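Local coordinates for protein phosphoribosylaminoimidazole-succinocarboxamide synthase (Pyrococcus horikoshii, PDB 3U55) that joins an imidazole carboxylate ribonucleotide to L-aspartate at the expense of ATP, a late step of de novo purine biosynthesis, at residues A[23-28]-A[78-83]. Numbering follows the deposited sequence.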
loop_
_atom_site.group_PDB
_atom_site.type_symbol
_atom_site.label_atom_id
_atom_site.label_comp_id
_atom_site.label_asym_id
_atom_site.label_seq_id
_atom_site.Cartn_x
_atom_site.Cartn_y
_atom_site.Cartn_z
ATOM N N LEU A 23 -14.496 -24.550 15.847
ATOM C CA LEU A 23 -13.934 -24.070 17.101
ATOM C C LEU A 23 -14.867 -23.050 17.747
ATOM O O LEU A 23 -15.888 -22.668 17.170
ATOM C CB LEU A 23 -12.523 -23.495 16.908
ATOM C CG LEU A 23 -12.270 -22.235 16.073
ATOM C CD1 LEU A 23 -10.967 -21.597 16.522
ATOM C CD2 LEU A 23 -12.224 -22.552 14.579
ATOM N N ILE A 24 -14.518 -22.638 18.958
ATOM C CA ILE A 24 -15.282 -21.618 19.663
ATOM C C ILE A 24 -14.615 -20.265 19.488
ATOM O O ILE A 24 -13.415 -20.118 19.725
ATOM C CB ILE A 24 -15.422 -21.943 21.173
ATOM C CG1 ILE A 24 -16.270 -23.206 21.388
ATOM C CG2 ILE A 24 -15.971 -20.728 21.950
ATOM C CD1 ILE A 24 -17.729 -23.108 20.939
ATOM N N MET A 25 -15.395 -19.285 19.052
ATOM C CA MET A 25 -14.952 -17.902 19.086
ATOM C C MET A 25 -15.678 -17.205 20.229
ATOM O O MET A 25 -16.906 -17.101 20.220
ATOM C CB MET A 25 -15.220 -17.196 17.760
ATOM C CG MET A 25 -14.745 -15.745 17.724
ATOM S SD MET A 25 -14.851 -15.043 16.061
ATOM C CE MET A 25 -16.617 -15.000 15.807
ATOM N N GLU A 26 -14.905 -16.739 21.204
ATOM C CA GLU A 26 -15.451 -16.156 22.432
ATOM C C GLU A 26 -15.112 -14.673 22.524
ATOM O O GLU A 26 -13.954 -14.296 22.409
ATOM C CB GLU A 26 -14.911 -16.912 23.648
ATOM C CG GLU A 26 -15.388 -16.395 25.000
ATOM C CD GLU A 26 -14.684 -17.076 26.156
ATOM O OE1 GLU A 26 -14.056 -16.364 26.968
ATOM O OE2 GLU A 26 -14.747 -18.322 26.244
ATOM N N PHE A 27 -16.134 -13.844 22.725
ATOM C CA PHE A 27 -15.963 -12.393 22.794
ATOM C C PHE A 27 -15.780 -11.952 24.246
ATOM O O PHE A 27 -16.568 -12.323 25.115
ATOM C CB PHE A 27 -17.173 -11.684 22.186
ATOM C CG PHE A 27 -17.325 -11.879 20.693
ATOM C CD1 PHE A 27 -17.084 -10.827 19.819
ATOM C CD2 PHE A 27 -17.730 -13.102 20.168
ATOM C CE1 PHE A 27 -17.236 -10.989 18.441
ATOM C CE2 PHE A 27 -17.882 -13.278 18.792
ATOM C CZ PHE A 27 -17.636 -12.219 17.928
ATOM N N LYS A 28 -14.746 -11.154 24.497
ATOM C CA LYS A 28 -14.417 -10.706 25.850
ATOM C C LYS A 28 -14.745 -9.227 26.044
ATOM O O LYS A 28 -15.036 -8.518 25.079
ATOM C CB LYS A 28 -12.935 -10.963 26.150
ATOM C CG LYS A 28 -12.544 -12.434 26.174
ATOM C CD LYS A 28 -11.034 -12.596 26.264
ATOM N N LEU A 78 -19.500 -18.121 20.052
ATOM C CA LEU A 78 -19.994 -18.543 18.750
ATOM C C LEU A 78 -19.248 -19.805 18.344
ATOM O O LEU A 78 -18.069 -19.961 18.654
ATOM C CB LEU A 78 -19.775 -17.462 17.680
ATOM C CG LEU A 78 -20.366 -16.052 17.805
ATOM C CD1 LEU A 78 -20.442 -15.397 16.416
ATOM C CD2 LEU A 78 -21.735 -16.076 18.457
ATOM N N ILE A 79 -19.947 -20.707 17.665
ATOM C CA ILE A 79 -19.304 -21.843 17.021
ATOM C C ILE A 79 -19.046 -21.442 15.577
ATOM O O ILE A 79 -19.959 -21.009 14.877
ATOM C CB ILE A 79 -20.159 -23.115 17.068
ATOM C CG1 ILE A 79 -20.572 -23.430 18.511
ATOM C CG2 ILE A 79 -19.375 -24.295 16.488
ATOM C CD1 ILE A 79 -21.705 -24.422 18.614
ATOM N N VAL A 80 -17.789 -21.573 15.166
ATOM C CA VAL A 80 -17.331 -21.130 13.855
ATOM C C VAL A 80 -16.560 -22.247 13.153
ATOM O O VAL A 80 -15.988 -23.127 13.804
ATOM C CB VAL A 80 -16.471 -19.818 13.937
ATOM C CG1 VAL A 80 -17.297 -18.656 14.497
ATOM C CG2 VAL A 80 -15.195 -20.023 14.764
ATOM N N GLU A 81 -16.578 -22.211 11.825
ATOM C CA GLU A 81 -15.865 -23.164 10.985
ATOM C C GLU A 81 -14.356 -22.927 11.077
ATOM O O GLU A 81 -13.902 -21.779 11.041
ATOM C CB GLU A 81 -16.343 -22.978 9.546
ATOM C CG GLU A 81 -15.802 -23.967 8.538
ATOM C CD GLU A 81 -16.295 -23.677 7.131
ATOM O OE1 GLU A 81 -16.938 -22.625 6.920
ATOM O OE2 GLU A 81 -16.037 -24.505 6.234
ATOM N N LYS A 82 -13.583 -24.003 11.216
ATOM C CA LYS A 82 -12.123 -23.914 11.122
ATOM C C LYS A 82 -11.699 -23.641 9.677
ATOM O O LYS A 82 -12.213 -24.262 8.745
ATOM C CB LYS A 82 -11.444 -25.192 11.643
ATOM C CG LYS A 82 -9.925 -25.079 11.767
ATOM C CD LYS A 82 -9.271 -26.357 12.283
ATOM C CE LYS A 82 -7.790 -26.119 12.546
ATOM N NZ LYS A 82 -7.055 -27.354 12.949
ATOM N N LEU A 83 -10.777 -22.696 9.505
ATOM C CA LEU A 83 -10.289 -22.304 8.178
ATOM C C LEU A 83 -8.777 -22.176 8.176
ATOM O O LEU A 83 -8.168 -21.959 9.220
ATOM C CB LEU A 83 -10.890 -20.956 7.763
ATOM C CG LEU A 83 -12.410 -20.772 7.728
ATOM C CD1 LEU A 83 -12.741 -19.286 7.614
ATOM C CD2 LEU A 83 -13.054 -21.555 6.594
#
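V80 and M25 meet on one face of an antiparallel ladder, the pairing of the two inner strands, 22-27 and 77-81, of a four-stranded sheet in the SAICAR synthetase fold. The M25 side chain runs extended until it bends at its last torsion (chi3 67°), which brings CE to 3.9 Å from V80 CG1; the same methyl also touches L78 CD1, and the M25 and L78 side chains lie side by side. V80 CG2, between its own backbone N and carbonyl carbon, packs 3.9 Å from L23 CG and 3.6 Å from L23 O. An alanine in place of V80 would probably leave the M25 methyl and L23 CG each short of an apolar neighbour and open a gap between them. F27 carries the apolar row on, its CE2 lying 3.9 Å from L78 CG. On the other face I24 CD1 rests on I79 CG1. Two hydrogen-bonded pairs, L23 with V80 and M25 with L78, hold this register; I24 and I79 form the non-hydrogen-bonded pair between them. Helix 45-62 packs on the M25 face, where F27 touches N49, A50 and S53, and L78 touches V54. Outward in the sheet, I24 bonds through its backbone to I16, and I79 to I70. Just past strand 77-81, L23 CD2 reaches K82 CA at 3.7 Å.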